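Local coordinates for odorant binding protein, antennal (Anopheles gambiae, PDB 3R1P), which probably binds odorant molecules in the mosquito antenna and, in this crystal, holds a palmitic acid inside its all-helical fold, at residues 15-20 with 51-56; 34-39 with 119-124; 92-97 with 104-109. All blocks are in the same frame, centred on the assembly; numbering follows the deposited sequence.

Overall arrangement
The three contacts lie around one bound palmitic acid, which runs between the helices. Contact 1 is joined directly to contact 2, their centres about 15 Å apart: Lys-15 NZ lies 2.8 Å from Leu-124 O, a probable hydrogen bond, and Leu-53 CD1 packs 3.8 Å from Leu-124 CD1. Contact 1 also reaches contact 3, centres about 17 Å apart, through Phe-54 CZ and Val-107 CG2 at 3.6 Å. Contacts 2 and 3 sit on opposite sides of the chain's centre and do not touch, their nearest atoms about 7 Å apart; the ligand bridges them, with Phe-120 and Val-107 both against its hydrocarbon tail. Leu-17 and Leu-53 of contact 1 touch the same molecule.

Contact 1. Residues 15-20 with 51-56; sequences KMLHEI and HCLFDK
Leu-17 and Leu-53 form the apolar heart of this helix-helix contact. Leu-53 CD2 comes up against the branch point of its partner, 3.7 Å from Leu-17 CG, and also meets Leu-17 CD2 at 3.8 Å. The other methyl of the fork, Leu-17 CD1, rests 3.8 Å from Lys-56 CB, the two side chains sliding past each other in opposite directions. One turn further along, Ile-20 CG2 meets Lys-56 CE at 3.9 Å, crossing the aliphatic chain at about a right angle. A bend in the lysine (chi2 -68°) carries this methylene to the isoleucine, while NZ has a long, weak ion pair with Glu-24. Burial changes across the interface: Leu-53 is enclosed, whereas Ile-20 and Lys-56 are exposed. Behind this first shell, Cys-52 is tied to Cys-21 by a disulfide, one of the three that classical insect odorant-binding proteins share, so the same two helices are also covalently linked. Their local axes pass 9.8 Å apart at 127°, nearer to perpendicular than to antiparallel. His-18, whose CB points away from residues 51-56, still hydrogen-bonds Tyr-49 OH of helix 44-56 through ND1 and Glu-29 through NE2, and the buried Phe-54 packs on Ala-103 of helix 99-110.

Contact 2. Residues 34-39 with 119-124; sequences TCLDGT and KFCHLL. With PLM (palmitic acid), chain G.
Cys-121 reaches from helix 114-125 to Cys-35 in the 3-10 turn and joins it covalently. Its CB already lies 3.6 Å from Cys-35 CB. From there SG extends opposite the backbone N (chi1 -180°) to bond Cys-35 SG at 2.0 Å; the bridge is right-handed, with chi3 65°. The same Cys-121 sulfur is flanked by Leu-36, whose CD2 packs against it at 3.7 Å. That methyl is shared: Leu-36 CD2 also sits 3.7 Å from His-122 CD2, meeting the imidazole at its edge and in its plane. Beyond the cysteine the loop turns tightly. Gly-38, at a positive phi of 95°, donates its N to Cys-35 O, and Asp-37 OD1 accepts from Thr-39 N at 3.1 Å in an Asx turn. This disulfide is additional to the three of classical insect odorant-binding proteins, and it ties the loop after helix 29-32 to the C-terminal helix. The ligand lies on another side of that helix, where Phe-120 CB touches palmitic acid CC at 3.6 Å. The Phe-120 ring packs edge-to-face with Phe-111, while Leu-123 and Leu-124 lie on Ala-14 of helix 11-25 and Leu-124 also meets Tyr-49 of helix 44-56.

Contact 3. Residues 92-97 with 104-109; sequences SHIVTP and YETVKC. With PLM (palmitic acid), chain G.
Ile-94 and Thr-96 lean on Glu-105, Thr-106 and Cys-109 in a surface contact, where the loop between helices 88-91 and 99-110 folds back along the helix it leads into. Ile-94 gives the largest share and lies across the helix with both branches in use. Its longer arm, with CG1 opposite the carbonyl carbon (chi1 -66°), brings Ile-94 CD1 to 3.6 Å from Cys-109 CB. The shorter branch points toward the preceding turn, Ile-94 CG2 lying 3.7 Å from Glu-105 OE1. The extended Glu-105 then passes Thr-96, whose CG2 packs 3.6 Å from Glu-105 OE2 and about as far from the other carboxylate oxygen. A water joins the loop backbone to a helix side chain: it donates to Ile-94 O at 2.7 Å and to Thr-106 OG1 at 3.1 Å, so both its protons are engaged. Thr-106 OG1 also bonds Thr-102 O, and Thr-96 OG1 pairs with Thr-102 OG1 and takes the N-H of Asp-98.

The disulfide Cys-91 to Cys-109 closes the loop covalently just where Ile-94 packs. It is one of the three bridges that define the classical PBP/GOBP fold, and Cys-48 to Cys-100 ties the start of the same helix to helix 44-56.

On the helix itself, Lys-108 curls back over Tyr-104: Lys-108 CG stands above one ring face, offset toward the rim, and Lys-108 NZ donates to Tyr-104 OH at 3.0 Å. Lys-47 makes a cation-pi contact with this same ring. Val-107 points away from the loop toward the ligand, its CG1 3.6 Å from palmitic acid CE, and packs beside Ile-50.

Contact 1. Residues 15-20 with 51-56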
loop_
_atom_site.group_PDB
_atom_site.type_symbol
_atom_site.label_atom_id
_atom_site.label_comp_id
_atom_site.label_asym_id
_atom_site.label_seq_id
_atom_site.Cartn_x
_atom_site.Cartn_y
_atom_site.Cartn_z
ATOM N N LYS A 15 -12.074 3.116 4.422
ATOM C CA LYS A 15 -11.934 4.151 5.455
ATOM C C LYS A 15 -11.533 3.517 6.799
ATOM O O LYS A 15 -10.684 4.048 7.517
ATOM C CB LYS A 15 -13.238 4.979 5.589
ATOM C CG LYS A 15 -13.513 5.960 4.424
ATOM C CD LYS A 15 -12.314 6.871 4.030
ATOM C CE LYS A 15 -11.753 7.701 5.172
ATOM N NZ LYS A 15 -10.583 8.505 4.747
ATOM N N MET A 16 -12.158 2.357 7.075
ATOM C CA MET A 16 -11.984 1.422 8.196
ATOM C C MET A 16 -10.510 0.965 8.234
ATOM O O MET A 16 -9.922 0.832 9.305
ATOM C CB MET A 16 -12.810 0.184 7.840
ATOM C CG MET A 16 -13.869 -0.169 8.782
ATOM S SD MET A 16 -14.582 -1.704 8.165
ATOM C CE MET A 16 -15.011 -2.388 9.594
ATOM N N LEU A 17 -9.956 0.659 7.026
ATOM C CA LEU A 17 -8.596 0.180 6.774
ATOM C C LEU A 17 -7.547 1.284 6.979
ATOM O O LEU A 17 -6.506 1.026 7.575
ATOM C CB LEU A 17 -8.562 -0.367 5.328
ATOM C CG LEU A 17 -7.600 -1.494 4.965
ATOM C CD1 LEU A 17 -8.002 -2.797 5.581
ATOM C CD2 LEU A 17 -7.595 -1.724 3.475
ATOM N N HIS A 18 -7.843 2.520 6.515
ATOM C CA HIS A 18 -6.985 3.709 6.616
ATOM C C HIS A 18 -6.660 4.131 8.064
ATOM O O HIS A 18 -5.508 4.470 8.360
ATOM C CB HIS A 18 -7.642 4.871 5.845
ATOM C CG HIS A 18 -6.942 6.185 5.984
ATOM N ND1 HIS A 18 -5.749 6.435 5.341
ATOM C CD2 HIS A 18 -7.308 7.289 6.675
ATOM C CE1 HIS A 18 -5.416 7.672 5.670
ATOM N NE2 HIS A 18 -6.329 8.227 6.463
ATOM N N GLU A 19 -7.689 4.160 8.942
ATOM C CA GLU A 19 -7.573 4.560 10.350
ATOM C C GLU A 19 -6.710 3.629 11.200
ATOM O O GLU A 19 -5.929 4.116 12.022
ATOM C CB GLU A 19 -8.959 4.789 10.975
ATOM C CG GLU A 19 -9.655 6.033 10.438
ATOM C CD GLU A 19 -10.395 6.919 11.425
ATOM O OE1 GLU A 19 -10.497 6.566 12.625
ATOM O OE2 GLU A 19 -10.909 7.970 10.978
ATOM N N ILE A 20 -6.816 2.309 10.985
ATOM C CA ILE A 20 -5.998 1.327 11.715
ATOM C C ILE A 20 -4.521 1.453 11.333
ATOM O O ILE A 20 -3.655 1.488 12.211
ATOM C CB ILE A 20 -6.547 -0.111 11.551
ATOM C CG1 ILE A 20 -7.852 -0.266 12.335
ATOM C CG2 ILE A 20 -5.523 -1.190 11.977
ATOM C CD1 ILE A 20 -8.774 -1.173 11.731
ATOM N N HIS A 51 2.551 -1.454 4.143
ATOM C CA HIS A 51 2.699 -2.837 4.636
ATOM C C HIS A 51 1.473 -3.203 5.454
ATOM O O HIS A 51 0.907 -4.279 5.250
ATOM C CB HIS A 51 3.983 -3.063 5.462
ATOM C CG HIS A 51 3.953 -4.381 6.183
ATOM N ND1 HIS A 51 3.667 -4.455 7.536
ATOM C CD2 HIS A 51 4.001 -5.638 5.681
ATOM C CE1 HIS A 51 3.636 -5.747 7.826
ATOM N NE2 HIS A 51 3.835 -6.496 6.738
ATOM N N CYS A 52 1.035 -2.281 6.347
ATOM C CA CYS A 52 -0.147 -2.485 7.165
ATOM C C CYS A 52 -1.394 -2.809 6.324
ATOM O O CYS A 52 -2.124 -3.734 6.676
ATOM C CB CYS A 52 -0.379 -1.302 8.099
ATOM S SG CYS A 52 -1.875 -1.450 9.099
ATOM N N LEU A 53 -1.623 -2.068 5.202
ATOM C CA LEU A 53 -2.753 -2.296 4.288
ATOM C C LEU A 53 -2.728 -3.707 3.689
ATOM O O LEU A 53 -3.776 -4.336 3.560
ATOM C CB LEU A 53 -2.744 -1.285 3.129
ATOM C CG LEU A 53 -3.084 0.171 3.398
ATOM C CD1 LEU A 53 -3.043 0.970 2.086
ATOM C CD2 LEU A 53 -4.462 0.311 4.016
ATOM N N PHE A 54 -1.539 -4.181 3.281
ATOM C CA PHE A 54 -1.373 -5.521 2.711
ATOM C C PHE A 54 -1.593 -6.607 3.767
ATOM O O PHE A 54 -2.262 -7.602 3.490
ATOM C CB PHE A 54 -0.009 -5.660 2.030
ATOM C CG PHE A 54 0.165 -4.839 0.775
ATOM C CD1 PHE A 54 1.402 -4.299 0.446
ATOM C CD2 PHE A 54 -0.900 -4.633 -0.098
ATOM C CE1 PHE A 54 1.572 -3.585 -0.740
ATOM C CE2 PHE A 54 -0.733 -3.902 -1.271
ATOM C CZ PHE A 54 0.499 -3.379 -1.581
ATOM N N ASP A 55 -1.061 -6.393 4.971
ATOM C CA ASP A 55 -1.231 -7.308 6.100
ATOM C C ASP A 55 -2.720 -7.444 6.495
ATOM O O ASP A 55 -3.176 -8.564 6.692
ATOM C CB ASP A 55 -0.379 -6.845 7.297
ATOM C CG ASP A 55 -0.500 -7.754 8.502
ATOM O OD1 ASP A 55 -1.177 -7.360 9.474
ATOM O OD2 ASP A 55 0.040 -8.880 8.451
ATOM N N LYS A 56 -3.480 -6.323 6.577
ATOM C CA LYS A 56 -4.907 -6.361 6.966
ATOM C C LYS A 56 -5.813 -7.031 5.952
ATOM O O LYS A 56 -6.791 -7.674 6.341
ATOM C CB LYS A 56 -5.453 -4.973 7.342
ATOM C CG LYS A 56 -4.789 -4.348 8.562
ATOM C CD LYS A 56 -5.110 -5.078 9.853
ATOM C CE LYS A 56 -4.165 -4.657 10.950
ATOM N NZ LYS A 56 -4.429 -5.398 12.209
#

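Contact 2. Residues 34-39 with 119-124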
loop_
_atom_site.group_PDB
_atom_site.type_symbol
_atom_site.label_atom_id
_atom_site.label_comp_id
_atom_site.label_asym_id
_atom_site.label_seq_id
_atom_site.Cartn_x
_atom_site.Cartn_y
_atom_site.Cartn_z
ATOM N N THR A 34 0.706 13.051 0.464
ATOM C CA THR A 34 1.621 13.242 -0.667
ATOM C C THR A 34 1.090 12.465 -1.875
ATOM O O THR A 34 1.413 12.819 -3.001
ATOM C CB THR A 34 3.059 12.826 -0.331
ATOM O OG1 THR A 34 3.083 11.452 0.062
ATOM C CG2 THR A 34 3.703 13.708 0.720
ATOM N N CYS A 35 0.240 11.438 -1.639
ATOM C CA CYS A 35 -0.384 10.629 -2.692
ATOM C C CYS A 35 -1.352 11.409 -3.605
ATOM O O CYS A 35 -1.670 10.927 -4.691
ATOM C CB CYS A 35 -1.040 9.370 -2.111
ATOM S SG CYS A 35 -2.465 9.670 -1.015
ATOM N N LEU A 36 -1.869 12.581 -3.147
ATOM C CA LEU A 36 -2.855 13.390 -3.877
ATOM C C LEU A 36 -2.449 13.849 -5.282
ATOM O O LEU A 36 -3.328 14.096 -6.110
ATOM C CB LEU A 36 -3.439 14.535 -3.023
ATOM C CG LEU A 36 -4.358 14.140 -1.860
ATOM C CD1 LEU A 36 -4.595 15.321 -0.924
ATOM C CD2 LEU A 36 -5.695 13.582 -2.363
ATOM N N ASP A 37 -1.133 13.913 -5.558
ATOM C CA ASP A 37 -0.579 14.264 -6.873
ATOM C C ASP A 37 -0.051 13.011 -7.624
ATOM O O ASP A 37 0.563 13.138 -8.686
ATOM C CB ASP A 37 0.517 15.343 -6.725
ATOM C CG ASP A 37 1.795 14.954 -6.011
ATOM O OD1 ASP A 37 1.934 13.776 -5.641
ATOM O OD2 ASP A 37 2.651 15.829 -5.819
ATOM N N GLY A 38 -0.302 11.829 -7.059
ATOM C CA GLY A 38 0.116 10.554 -7.639
ATOM C C GLY A 38 1.434 10.004 -7.132
ATOM O O GLY A 38 1.874 8.950 -7.598
ATOM N N THR A 39 2.086 10.701 -6.184
ATOM C CA THR A 39 3.365 10.201 -5.664
ATOM C C THR A 39 3.152 9.113 -4.607
ATOM O O THR A 39 2.317 9.277 -3.722
ATOM C CB THR A 39 4.239 11.332 -5.113
ATOM O OG1 THR A 39 3.539 12.033 -4.110
ATOM C CG2 THR A 39 4.704 12.313 -6.180
ATOM N N LYS A 119 -6.379 7.326 -7.531
ATOM C CA LYS A 119 -7.634 6.619 -7.267
ATOM C C LYS A 119 -7.635 5.932 -5.898
ATOM O O LYS A 119 -8.585 6.128 -5.138
ATOM C CB LYS A 119 -7.954 5.630 -8.388
ATOM C CG LYS A 119 -8.503 6.325 -9.640
ATOM C CD LYS A 119 -8.713 5.346 -10.789
ATOM C CE LYS A 119 -9.138 6.042 -12.060
ATOM N NZ LYS A 119 -9.438 5.070 -13.142
ATOM N N PHE A 120 -6.552 5.186 -5.564
ATOM C CA PHE A 120 -6.403 4.532 -4.260
ATOM C C PHE A 120 -6.218 5.582 -3.165
ATOM O O PHE A 120 -6.753 5.423 -2.062
ATOM C CB PHE A 120 -5.238 3.528 -4.260
ATOM C CG PHE A 120 -5.555 2.244 -4.980
ATOM C CD1 PHE A 120 -6.369 1.284 -4.390
ATOM C CD2 PHE A 120 -5.029 1.986 -6.238
ATOM C CE1 PHE A 120 -6.662 0.093 -5.053
ATOM C CE2 PHE A 120 -5.337 0.805 -6.908
ATOM C CZ PHE A 120 -6.148 -0.137 -6.309
ATOM N N CYS A 121 -5.496 6.677 -3.492
ATOM C CA CYS A 121 -5.261 7.801 -2.583
ATOM C C CYS A 121 -6.600 8.396 -2.143
ATOM O O CYS A 121 -6.822 8.537 -0.946
ATOM C CB CYS A 121 -4.365 8.845 -3.242
ATOM S SG CYS A 121 -4.010 10.279 -2.203
ATOM N N HIS A 122 -7.502 8.698 -3.102
ATOM C CA HIS A 122 -8.823 9.266 -2.832
ATOM C C HIS A 122 -9.709 8.324 -2.002
ATOM O O HIS A 122 -10.343 8.765 -1.045
ATOM C CB HIS A 122 -9.543 9.615 -4.143
ATOM C CG HIS A 122 -8.951 10.774 -4.894
ATOM N ND1 HIS A 122 -9.386 11.088 -6.167
ATOM C CD2 HIS A 122 -7.968 11.638 -4.544
ATOM C CE1 HIS A 122 -8.685 12.148 -6.536
ATOM N NE2 HIS A 122 -7.810 12.509 -5.597
ATOM N N LEU A 123 -9.753 7.036 -2.384
ATOM C CA LEU A 123 -10.576 6.009 -1.737
ATOM C C LEU A 123 -10.255 5.834 -0.254
ATOM O O LEU A 123 -11.169 5.770 0.573
ATOM C CB LEU A 123 -10.421 4.664 -2.482
ATOM C CG LEU A 123 -11.195 3.472 -1.902
ATOM C CD1 LEU A 123 -12.701 3.635 -2.101
ATOM C CD2 LEU A 123 -10.707 2.166 -2.485
ATOM N N LEU A 124 -8.965 5.764 0.069
ATOM C CA LEU A 124 -8.473 5.526 1.420
ATOM C C LEU A 124 -8.373 6.829 2.245
ATOM O O LEU A 124 -8.794 6.809 3.418
ATOM C CB LEU A 124 -7.048 4.948 1.343
ATOM C CG LEU A 124 -6.921 3.506 0.887
ATOM C CD1 LEU A 124 -5.555 3.247 0.278
ATOM C CD2 LEU A 124 -7.196 2.536 2.044
HETATM C C1 PLM G . -12.674 -3.781 0.109
HETATM O O1 PLM G . -13.911 -3.893 -0.047
HETATM O O2 PLM G . -11.998 -4.670 0.677
HETATM C C2 PLM G . -11.995 -2.527 -0.413
HETATM C C3 PLM G . -10.495 -2.486 -0.099
HETATM C C4 PLM G . -9.726 -1.552 -1.036
HETATM C C5 PLM G . -8.437 -1.039 -0.390
HETATM C C6 PLM G . -7.236 -1.111 -1.335
HETATM C C7 PLM G . -5.913 -0.957 -0.583
HETATM C C8 PLM G . -4.715 -1.263 -1.478
HETATM C C9 PLM G . -3.596 -0.237 -1.319
HETATM C CA PLM G . -2.597 -0.334 -2.471
HETATM C CB PLM G . -1.599 0.820 -2.459
HETATM C CC PLM G . -2.188 2.058 -3.126
HETATM C CD PLM G . -1.126 2.888 -3.844
HETATM C CE PLM G . -0.268 3.763 -2.925
HETATM C CF PLM G . -0.830 3.955 -1.517
HETATM C CG PLM G . -1.891 5.034 -1.486
#

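Contact 3. Residues 92-97 with 104-109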
loop_
_atom_site.group_PDB
_atom_site.type_symbol
_atom_site.label_atom_id
_atom_site.label_comp_id
_atom_site.label_asym_id
_atom_site.label_seq_id
_atom_site.Cartn_x
_atom_site.Cartn_y
_atom_site.Cartn_z
ATOM N N SER A 92 5.097 -9.048 -7.863
ATOM C CA SER A 92 4.647 -9.927 -6.774
ATOM C C SER A 92 5.772 -10.826 -6.225
ATOM O O SER A 92 5.515 -11.658 -5.369
ATOM C CB SER A 92 3.434 -10.754 -7.197
ATOM O OG SER A 92 3.739 -11.597 -8.296
ATOM N N HIS A 93 7.013 -10.639 -6.681
ATOM C CA HIS A 93 8.138 -11.436 -6.193
ATOM C C HIS A 93 9.250 -10.575 -5.582
ATOM O O HIS A 93 10.380 -11.031 -5.429
ATOM C CB HIS A 93 8.670 -12.373 -7.273
ATOM C CG HIS A 93 7.709 -13.449 -7.658
ATOM N ND1 HIS A 93 7.777 -14.695 -7.089
ATOM C CD2 HIS A 93 6.663 -13.417 -8.517
ATOM C CE1 HIS A 93 6.785 -15.387 -7.623
ATOM N NE2 HIS A 93 6.102 -14.664 -8.505
ATOM N N ILE A 94 8.920 -9.340 -5.220
ATOM C CA ILE A 94 9.860 -8.420 -4.585
ATOM C C ILE A 94 9.913 -8.757 -3.097
ATOM O O ILE A 94 8.873 -8.763 -2.428
ATOM C CB ILE A 94 9.464 -6.936 -4.840
ATOM C CG1 ILE A 94 9.597 -6.551 -6.346
ATOM C CG2 ILE A 94 10.242 -5.975 -3.917
ATOM C CD1 ILE A 94 8.936 -5.244 -6.725
ATOM N N VAL A 95 11.109 -9.041 -2.580
ATOM C CA VAL A 95 11.302 -9.332 -1.160
ATOM C C VAL A 95 12.560 -8.601 -0.704
ATOM O O VAL A 95 13.603 -8.754 -1.334
ATOM C CB VAL A 95 11.387 -10.858 -0.811
ATOM C CG1 VAL A 95 11.641 -11.070 0.684
ATOM C CG2 VAL A 95 10.140 -11.624 -1.242
ATOM N N THR A 96 12.465 -7.832 0.387
ATOM C CA THR A 96 13.590 -7.091 0.977
ATOM C C THR A 96 13.714 -7.531 2.455
ATOM O O THR A 96 12.771 -8.139 2.975
ATOM C CB THR A 96 13.383 -5.547 0.891
ATOM O OG1 THR A 96 12.569 -5.107 1.981
ATOM C CG2 THR A 96 12.843 -5.055 -0.454
ATOM N N PRO A 97 14.817 -7.201 3.171
ATOM C CA PRO A 97 14.891 -7.559 4.599
ATOM C C PRO A 97 13.923 -6.755 5.492
ATOM O O PRO A 97 13.792 -7.085 6.674
ATOM C CB PRO A 97 16.353 -7.249 4.974
ATOM C CG PRO A 97 17.067 -6.975 3.684
ATOM C CD PRO A 97 16.030 -6.472 2.745
ATOM N N TYR A 104 6.487 -0.912 -0.015
ATOM C CA TYR A 104 6.762 0.288 -0.797
ATOM C C TYR A 104 7.268 -0.064 -2.204
ATOM O O TYR A 104 6.731 0.456 -3.187
ATOM C CB TYR A 104 7.767 1.200 -0.069
ATOM C CG TYR A 104 8.251 2.350 -0.927
ATOM C CD1 TYR A 104 7.451 3.478 -1.136
ATOM C CD2 TYR A 104 9.496 2.308 -1.545
ATOM C CE1 TYR A 104 7.886 4.532 -1.942
ATOM C CE2 TYR A 104 9.937 3.353 -2.354
ATOM C CZ TYR A 104 9.134 4.466 -2.542
ATOM O OH TYR A 104 9.564 5.487 -3.352
ATOM N N GLU A 105 8.304 -0.915 -2.295
ATOM C CA GLU A 105 8.890 -1.329 -3.572
ATOM C C GLU A 105 7.882 -2.048 -4.464
ATOM O O GLU A 105 7.925 -1.882 -5.684
ATOM C CB GLU A 105 10.132 -2.194 -3.373
ATOM C CG GLU A 105 11.364 -1.432 -2.907
ATOM C CD GLU A 105 12.638 -2.262 -2.870
ATOM O OE1 GLU A 105 12.736 -3.260 -3.622
ATOM O OE2 GLU A 105 13.557 -1.892 -2.103
ATOM N N THR A 106 6.973 -2.836 -3.864
ATOM C CA THR A 106 5.940 -3.554 -4.627
ATOM C C THR A 106 4.978 -2.533 -5.286
ATOM O O THR A 106 4.682 -2.655 -6.476
ATOM C CB THR A 106 5.219 -4.604 -3.743
ATOM O OG1 THR A 106 6.167 -5.538 -3.231
ATOM C CG2 THR A 106 4.110 -5.348 -4.487
ATOM N N VAL A 107 4.507 -1.530 -4.506
ATOM C CA VAL A 107 3.604 -0.472 -4.992
ATOM C C VAL A 107 4.283 0.355 -6.102
ATOM O O VAL A 107 3.671 0.585 -7.146
ATOM C CB VAL A 107 3.031 0.387 -3.837
ATOM C CG1 VAL A 107 2.302 1.632 -4.346
ATOM C CG2 VAL A 107 2.098 -0.451 -2.982
ATOM N N LYS A 108 5.554 0.739 -5.893
ATOM C CA LYS A 108 6.360 1.478 -6.883
ATOM C C LYS A 108 6.440 0.723 -8.207
ATOM O O LYS A 108 6.280 1.323 -9.267
ATOM C CB LYS A 108 7.777 1.744 -6.340
ATOM C CG LYS A 108 7.844 2.900 -5.339
ATOM C CD LYS A 108 7.487 4.291 -5.929
ATOM C CE LYS A 108 8.487 4.829 -6.943
ATOM N NZ LYS A 108 9.829 5.107 -6.343
ATOM N N CYS A 109 6.649 -0.604 -8.131
ATOM C CA CYS A 109 6.743 -1.505 -9.274
ATOM C C CYS A 109 5.387 -1.631 -9.998
ATOM O O CYS A 109 5.323 -1.455 -11.215
ATOM C CB CYS A 109 7.261 -2.862 -8.791
ATOM S SG CYS A 109 7.475 -4.121 -10.075
HETATM C C1 PLM G . -12.674 -3.781 0.109
HETATM O O1 PLM G . -13.911 -3.893 -0.047
HETATM O O2 PLM G . -11.998 -4.670 0.677
HETATM C C2 PLM G . -11.995 -2.527 -0.413
HETATM C C3 PLM G . -10.495 -2.486 -0.099
HETATM C C4 PLM G . -9.726 -1.552 -1.036
HETATM C C5 PLM G . -8.437 -1.039 -0.390
HETATM C C6 PLM G . -7.236 -1.111 -1.335
HETATM C C7 PLM G . -5.913 -0.957 -0.583
HETATM C C8 PLM G . -4.715 -1.263 -1.478
HETATM C C9 PLM G . -3.596 -0.237 -1.319
HETATM C CA PLM G . -2.597 -0.334 -2.471
HETATM C CB PLM G . -1.599 0.820 -2.459
HETATM C CC PLM G . -2.188 2.058 -3.126
HETATM C CD PLM G . -1.126 2.888 -3.844
HETATM C CE PLM G . -0.268 3.763 -2.925
HETATM C CF PLM G . -0.830 3.955 -1.517
HETATM C CG PLM G . -1.891 5.034 -1.486
HETATM O O HOH W 1 6.351 -8.587 -3.495
#